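Local atomic coordinates of endo-beta-1,4-glucanase (cellulase B) (Bacillus halodurans, PDB entry 4V2X), a protein that probably hydrolyses beta-1,4-linked glucans and related polysaccharides such as xyloglucan, using a glycoside hydrolase family 5 catalytic module joined to Ig-like and CBM46 modules. Residues V195-F200 with M243-S248; P250-L255 with H305-A310. All coordinates share one frame; numbering follows the deposited sequence.

Contact 1: residues V195-F200 with M243-S248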
loop_
_atom_site.group_PDB
_atom_site.type_symbol
_atom_site.label_atom_id
_atom_site.label_comp_id
_atom_site.label_asym_id
_atom_site.label_seq_id
_atom_site.Cartn_x
_atom_site.Cartn_y
_atom_site.Cartn_z
ATOM N N VAL A 195 -15.802 -9.405 -3.485
ATOM C CA VAL A 195 -16.570 -8.395 -4.214
ATOM C C VAL A 195 -16.258 -8.504 -5.702
ATOM O O VAL A 195 -15.106 -8.711 -6.083
ATOM C CB VAL A 195 -16.265 -6.961 -3.708
ATOM C CG1 VAL A 195 -14.776 -6.654 -3.742
ATOM C CG2 VAL A 195 -17.029 -5.914 -4.522
ATOM N N ASN A 196 -17.281 -8.363 -6.537
ATOM C CA ASN A 196 -17.083 -8.387 -7.988
ATOM C C ASN A 196 -16.505 -7.079 -8.535
ATOM O O ASN A 196 -17.013 -6.008 -8.232
ATOM C CB ASN A 196 -18.412 -8.638 -8.686
ATOM C CG ASN A 196 -18.248 -8.849 -10.174
ATOM O OD1 ASN A 196 -17.564 -9.773 -10.592
ATOM N ND2 ASN A 196 -18.880 -8.007 -10.977
ATOM N N GLU A 197 -15.461 -7.173 -9.355
ATOM C CA GLU A 197 -14.966 -6.030 -10.141
ATOM C C GLU A 197 -14.913 -4.720 -9.337
ATOM O O GLU A 197 -15.515 -3.710 -9.720
ATOM C CB GLU A 197 -15.828 -5.865 -11.404
ATOM C CG GLU A 197 -15.768 -7.095 -12.301
ATOM C CD GLU A 197 -16.514 -6.987 -13.621
ATOM O OE1 GLU A 197 -17.350 -6.082 -13.806
ATOM O OE2 GLU A 197 -16.252 -7.849 -14.494
ATOM N N PRO A 198 -14.188 -4.725 -8.207
ATOM C CA PRO A 198 -14.179 -3.547 -7.343
ATOM C C PRO A 198 -13.570 -2.311 -7.994
ATOM O O PRO A 198 -12.591 -2.409 -8.724
ATOM C CB PRO A 198 -13.332 -3.993 -6.146
ATOM C CG PRO A 198 -12.513 -5.122 -6.659
ATOM C CD PRO A 198 -13.399 -5.827 -7.635
ATOM N N LYS A 199 -14.181 -1.161 -7.740
ATOM C CA LYS A 199 -13.609 0.123 -8.131
ATOM C C LYS A 199 -14.243 1.204 -7.268
ATOM O O LYS A 199 -15.217 0.935 -6.560
ATOM C CB LYS A 199 -13.818 0.397 -9.619
ATOM C CG LYS A 199 -15.262 0.502 -10.069
ATOM C CD LYS A 199 -15.346 0.634 -11.580
ATOM C CE LYS A 199 -16.721 1.094 -12.034
ATOM N NZ LYS A 199 -17.837 0.277 -11.489
ATOM N N PHE A 200 -13.678 2.408 -7.301
ATOM C CA PHE A 200 -14.099 3.465 -6.377
ATOM C C PHE A 200 -14.360 4.777 -7.081
ATOM O O PHE A 200 -14.231 5.857 -6.506
ATOM C CB PHE A 200 -13.084 3.583 -5.240
ATOM C CG PHE A 200 -12.967 2.326 -4.464
ATOM C CD1 PHE A 200 -13.868 2.042 -3.446
ATOM C CD2 PHE A 200 -12.029 1.365 -4.818
ATOM C CE1 PHE A 200 -13.809 0.844 -2.763
ATOM C CE2 PHE A 200 -11.970 0.161 -4.142
ATOM C CZ PHE A 200 -12.854 -0.096 -3.107
ATOM N N MET A 243 -8.209 -4.868 -8.598
ATOM C CA MET A 243 -9.064 -3.719 -8.935
ATOM C C MET A 243 -9.610 -3.908 -10.348
ATOM O O MET A 243 -8.855 -4.253 -11.273
ATOM C CB MET A 243 -8.280 -2.400 -8.861
ATOM C CG MET A 243 -9.156 -1.149 -8.784
ATOM S SD MET A 243 -9.979 -0.943 -7.188
ATOM C CE MET A 243 -8.565 -0.559 -6.159
ATOM N N GLU A 244 -10.921 -3.716 -10.487
ATOM C CA GLU A 244 -11.648 -3.893 -11.758
ATOM C C GLU A 244 -11.518 -5.302 -12.341
ATOM O O GLU A 244 -11.873 -5.532 -13.499
ATOM C CB GLU A 244 -11.198 -2.848 -12.792
ATOM C CG GLU A 244 -11.573 -1.422 -12.433
ATOM C CD GLU A 244 -11.249 -0.416 -13.525
ATOM O OE1 GLU A 244 -10.609 -0.777 -14.536
ATOM O OE2 GLU A 244 -11.651 0.750 -13.370
ATOM N N THR A 245 -11.059 -6.246 -11.521
ATOM C CA THR A 245 -10.605 -7.570 -11.966
ATOM C C THR A 245 -9.708 -7.487 -13.207
ATOM O O THR A 245 -9.701 -8.392 -14.046
ATOM C CB THR A 245 -11.769 -8.557 -12.194
ATOM O OG1 THR A 245 -12.698 -7.999 -13.134
ATOM C CG2 THR A 245 -12.489 -8.896 -10.855
ATOM N N ALA A 246 -8.905 -6.426 -13.266
ATOM C CA ALA A 246 -8.014 -6.166 -14.391
ATOM C C ALA A 246 -6.648 -6.826 -14.168
ATOM O O ALA A 246 -6.364 -7.331 -13.087
ATOM C CB ALA A 246 -7.869 -4.669 -14.589
ATOM N N THR A 247 -5.805 -6.822 -15.194
ATOM C CA THR A 247 -4.567 -7.610 -15.179
ATOM C C THR A 247 -3.275 -6.808 -15.334
ATOM O O THR A 247 -2.217 -7.397 -15.501
ATOM C CB THR A 247 -4.569 -8.671 -16.301
ATOM O OG1 THR A 247 -4.552 -8.022 -17.581
ATOM C CG2 THR A 247 -5.779 -9.581 -16.190
ATOM N N SER A 248 -3.338 -5.483 -15.273
ATOM C CA SER A 248 -2.114 -4.681 -15.369
ATOM C C SER A 248 -1.174 -5.007 -14.199
ATOM O O SER A 248 -1.625 -5.380 -13.122
ATOM C CB SER A 248 -2.432 -3.190 -15.380
ATOM O OG SER A 248 -2.901 -2.777 -14.114
#
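At the C-terminal mouth of the (beta/alpha)8 barrel, the loops after strands 190-193 and 238-241 meet where Glu197 and Pro198 pack against Met243, Glu244 and Thr245. Asn196-Glu197-Pro198 fits the Asn-Glu-Pro signature that in family 5 enzymes carries the acid/base glutamate. One backbone bond joins the loops: Glu244 N-H donates a hydrogen bond to Pro198 O at 2.8 Å, N-H...O angle 156°. Met243 SD also approaches Pro198 O, at 3.4 Å. A bend at chi2 (72°) brings this sulfur to the edge of the Phe200 ring, 4.9 Å from its centroid, a Met-aromatic contact. Thr245 OG1 donates to Glu244 O at 2.6 Å and lies 3.3 Å from Glu197 CG, while Thr245 CG2 rests near the Glu197 backbone. An alanine in place of Thr245 lacks the hydroxyl and methyl, and is likely to leave Glu244 O without this donor and one flank of the Glu197 chain uncovered. The carboxylate of Glu197 is held elsewhere, OE2 bonding His272 ND1. Glu244 OE2 accepts from Gly205 N, and Glu244 CG meets Lys199 CB at 4.0 Å.

Contact 2: residues P250-L255 with H305-A310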
loop_
_atom_site.group_PDB
_atom_site.type_symbol
_atom_site.label_atom_id
_atom_site.label_comp_id
_atom_site.label_asym_id
_atom_site.label_seq_id
_atom_site.Cartn_x
_atom_site.Cartn_y
_atom_site.Cartn_z
ATOM N N PRO A 250 0.652 -3.297 -11.992
ATOM C CA PRO A 250 0.482 -2.676 -10.677
ATOM C C PRO A 250 -0.699 -3.250 -9.896
ATOM O O PRO A 250 -0.610 -3.402 -8.685
ATOM C CB PRO A 250 0.258 -1.200 -11.009
ATOM C CG PRO A 250 0.934 -1.008 -12.316
ATOM C CD PRO A 250 0.663 -2.286 -13.063
ATOM N N LEU A 251 -1.784 -3.578 -10.594
ATOM C CA LEU A 251 -2.960 -4.155 -9.941
ATOM C C LEU A 251 -2.700 -5.588 -9.474
ATOM O O LEU A 251 -3.145 -5.988 -8.399
ATOM C CB LEU A 251 -4.178 -4.094 -10.866
ATOM C CG LEU A 251 -4.580 -2.690 -11.318
ATOM C CD1 LEU A 251 -5.772 -2.755 -12.261
ATOM C CD2 LEU A 251 -4.862 -1.796 -10.128
ATOM N N LEU A 252 -1.965 -6.359 -10.270
ATOM C CA LEU A 252 -1.591 -7.702 -9.857
ATOM C C LEU A 252 -0.680 -7.628 -8.629
ATOM O O LEU A 252 -0.855 -8.390 -7.673
ATOM C CB LEU A 252 -0.879 -8.443 -10.987
ATOM C CG LEU A 252 -1.673 -8.738 -12.260
ATOM C CD1 LEU A 252 -0.726 -9.295 -13.316
ATOM C CD2 LEU A 252 -2.820 -9.703 -12.007
ATOM N N ASN A 253 0.281 -6.708 -8.662
ATOM C CA ASN A 253 1.184 -6.514 -7.530
ATOM C C ASN A 253 0.431 -6.179 -6.254
ATOM O O ASN A 253 0.737 -6.722 -5.189
ATOM C CB ASN A 253 2.220 -5.421 -7.821
ATOM C CG ASN A 253 3.274 -5.862 -8.821
ATOM O OD1 ASN A 253 3.412 -7.044 -9.114
ATOM N ND2 ASN A 253 4.029 -4.909 -9.343
ATOM N N ASN A 254 -0.545 -5.284 -6.350
ATOM C CA ASN A 254 -1.315 -4.898 -5.173
ATOM C C ASN A 254 -2.100 -6.061 -4.584
ATOM O O ASN A 254 -2.189 -6.187 -3.366
ATOM C CB ASN A 254 -2.225 -3.712 -5.474
ATOM C CG ASN A 254 -1.445 -2.437 -5.749
ATOM O OD1 ASN A 254 -0.282 -2.314 -5.376
ATOM N ND2 ASN A 254 -2.076 -1.490 -6.405
ATOM N N LEU A 255 -2.684 -6.911 -5.434
ATOM C CA LEU A 255 -3.393 -8.088 -4.933
ATOM C C LEU A 255 -2.411 -9.073 -4.300
ATOM O O LEU A 255 -2.713 -9.699 -3.284
ATOM C CB LEU A 255 -4.182 -8.785 -6.045
ATOM C CG LEU A 255 -4.846 -10.108 -5.644
ATOM C CD1 LEU A 255 -5.830 -9.920 -4.495
ATOM C CD2 LEU A 255 -5.537 -10.742 -6.843
ATOM N N HIS A 305 0.442 -15.405 -14.604
ATOM C CA HIS A 305 1.156 -16.623 -14.253
ATOM C C HIS A 305 2.407 -16.306 -13.427
ATOM O O HIS A 305 2.648 -16.923 -12.389
ATOM C CB HIS A 305 1.529 -17.421 -15.499
ATOM C CG HIS A 305 2.161 -18.736 -15.177
ATOM N ND1 HIS A 305 1.430 -19.884 -14.968
ATOM C CD2 HIS A 305 3.453 -19.063 -14.951
ATOM C CE1 HIS A 305 2.253 -20.874 -14.667
ATOM N NE2 HIS A 305 3.486 -20.400 -14.644
ATOM N N HIS A 306 3.193 -15.339 -13.889
ATOM C CA HIS A 306 4.425 -14.964 -13.214
ATOM C C HIS A 306 4.184 -14.439 -11.812
ATOM O O HIS A 306 4.916 -14.773 -10.877
ATOM C CB HIS A 306 5.183 -13.918 -14.030
ATOM C CG HIS A 306 6.483 -13.512 -13.411
ATOM N ND1 HIS A 306 6.604 -12.410 -12.596
ATOM C CD2 HIS A 306 7.711 -14.075 -13.468
ATOM C CE1 HIS A 306 7.856 -12.303 -12.186
ATOM N NE2 HIS A 306 8.549 -13.302 -12.700
ATOM N N THR A 307 3.153 -13.623 -11.661
ATOM C CA THR A 307 2.892 -12.968 -10.389
ATOM C C THR A 307 2.209 -13.886 -9.371
ATOM O O THR A 307 2.461 -13.769 -8.159
ATOM C CB THR A 307 2.055 -11.693 -10.612
ATOM O OG1 THR A 307 2.696 -10.879 -11.598
ATOM C CG2 THR A 307 1.917 -10.896 -9.326
ATOM N N PHE A 308 1.337 -14.778 -9.842
ATOM C CA PHE A 308 0.536 -15.610 -8.941
ATOM C C PHE A 308 0.839 -17.093 -9.081
ATOM O O PHE A 308 1.407 -17.694 -8.162
ATOM C CB PHE A 308 -0.961 -15.336 -9.124
ATOM C CG PHE A 308 -1.372 -13.984 -8.621
ATOM C CD1 PHE A 308 -1.380 -13.720 -7.264
ATOM C CD2 PHE A 308 -1.699 -12.968 -9.497
ATOM C CE1 PHE A 308 -1.722 -12.467 -6.789
ATOM C CE2 PHE A 308 -2.044 -11.706 -9.023
ATOM C CZ PHE A 308 -2.053 -11.459 -7.668
ATOM N N VAL A 309 0.489 -17.672 -10.228
ATOM C CA VAL A 309 0.510 -19.132 -10.391
ATOM C C VAL A 309 1.890 -19.726 -10.110
ATOM O O VAL A 309 2.007 -20.712 -9.383
ATOM C CB VAL A 309 0.053 -19.585 -11.795
ATOM C CG1 VAL A 309 0.042 -21.110 -11.889
ATOM C CG2 VAL A 309 -1.326 -19.029 -12.131
ATOM N N ALA A 310 2.926 -19.126 -10.692
ATOM C CA ALA A 310 4.289 -19.632 -10.530
ATOM C C ALA A 310 4.790 -19.513 -9.086
ATOM O O ALA A 310 5.747 -20.196 -8.706
ATOM C CB ALA A 310 5.233 -18.905 -11.472
#
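The short helical segments 250-255 and 305-309 run nearly parallel, their axes 16° apart in direction and 10.1 Å apart at closest approach, with Leu252 facing Thr307 at a CA-CA separation of 6.9 Å. Residues 305-309 form a wider pi-type turn, evidenced by the bond from Ala310 N to His305 O at 2.8 Å, and Phe308 lies within that turn. No hydrogen bond joins the two segments, so the contact rests mainly on apolar groups. Phe308 supplies the main wedge: with CG anti to its carbonyl carbon (chi1 -70°), the ring reaches across to the first helix. Leu252 CD2 meets the ring in its plane, at the edge, 3.7 Å from Phe308 CE2. Leu255 crosses the Phe308 side chain at about a right angle and sets CD2 obliquely by the far end of the ring, 3.7 Å from Phe308 CZ. That same CZ lies 3.3 Å from Leu252 O, also oblique to the ring. Beside it, Thr307 CG2 approaches Leu252 CB at 4.1 Å and also sits above one face of the Phe308 ring, offset toward its rim. The polar ends at this margin are engaged outside the two segments: Thr307 OG1 bonds Arg303 O and Gln249 NE2, and the same amide reaches Asn253 OD1. Helices 249-262 and 291-309 are the barrel helices that follow strands 238-241 and 267-273. Both Leu255 and Phe308 touch Ala269 of strand 267-273, placing the interface against the outside of the barrel wall, while Leu251 turns to His212 of helix 209-227.

Overall arrangement
From the N terminus, the chain passes strand 190-193, enters 195-200, then runs through helix 209-227 and strand 238-241 before 243-248 returns to close contact 1. Ser248 is the N-cap of helix 249-262, so the chain passes almost directly into 250-255. Strand 267-273 follows, and helix 291-309 closes contact 2. The two closures are thus in series, neither enclosing nor crossing the other. Contact 1 ties neighbouring loops at the barrel mouth; contact 2 ties helices 249-262 and 291-309 outside the wall. Their centres are about 14 Å apart, and they touch directly: Thr247 O lies 3.3 Å from Leu252 CD1, and Met243 O 3.6 Å from Leu251 CD1.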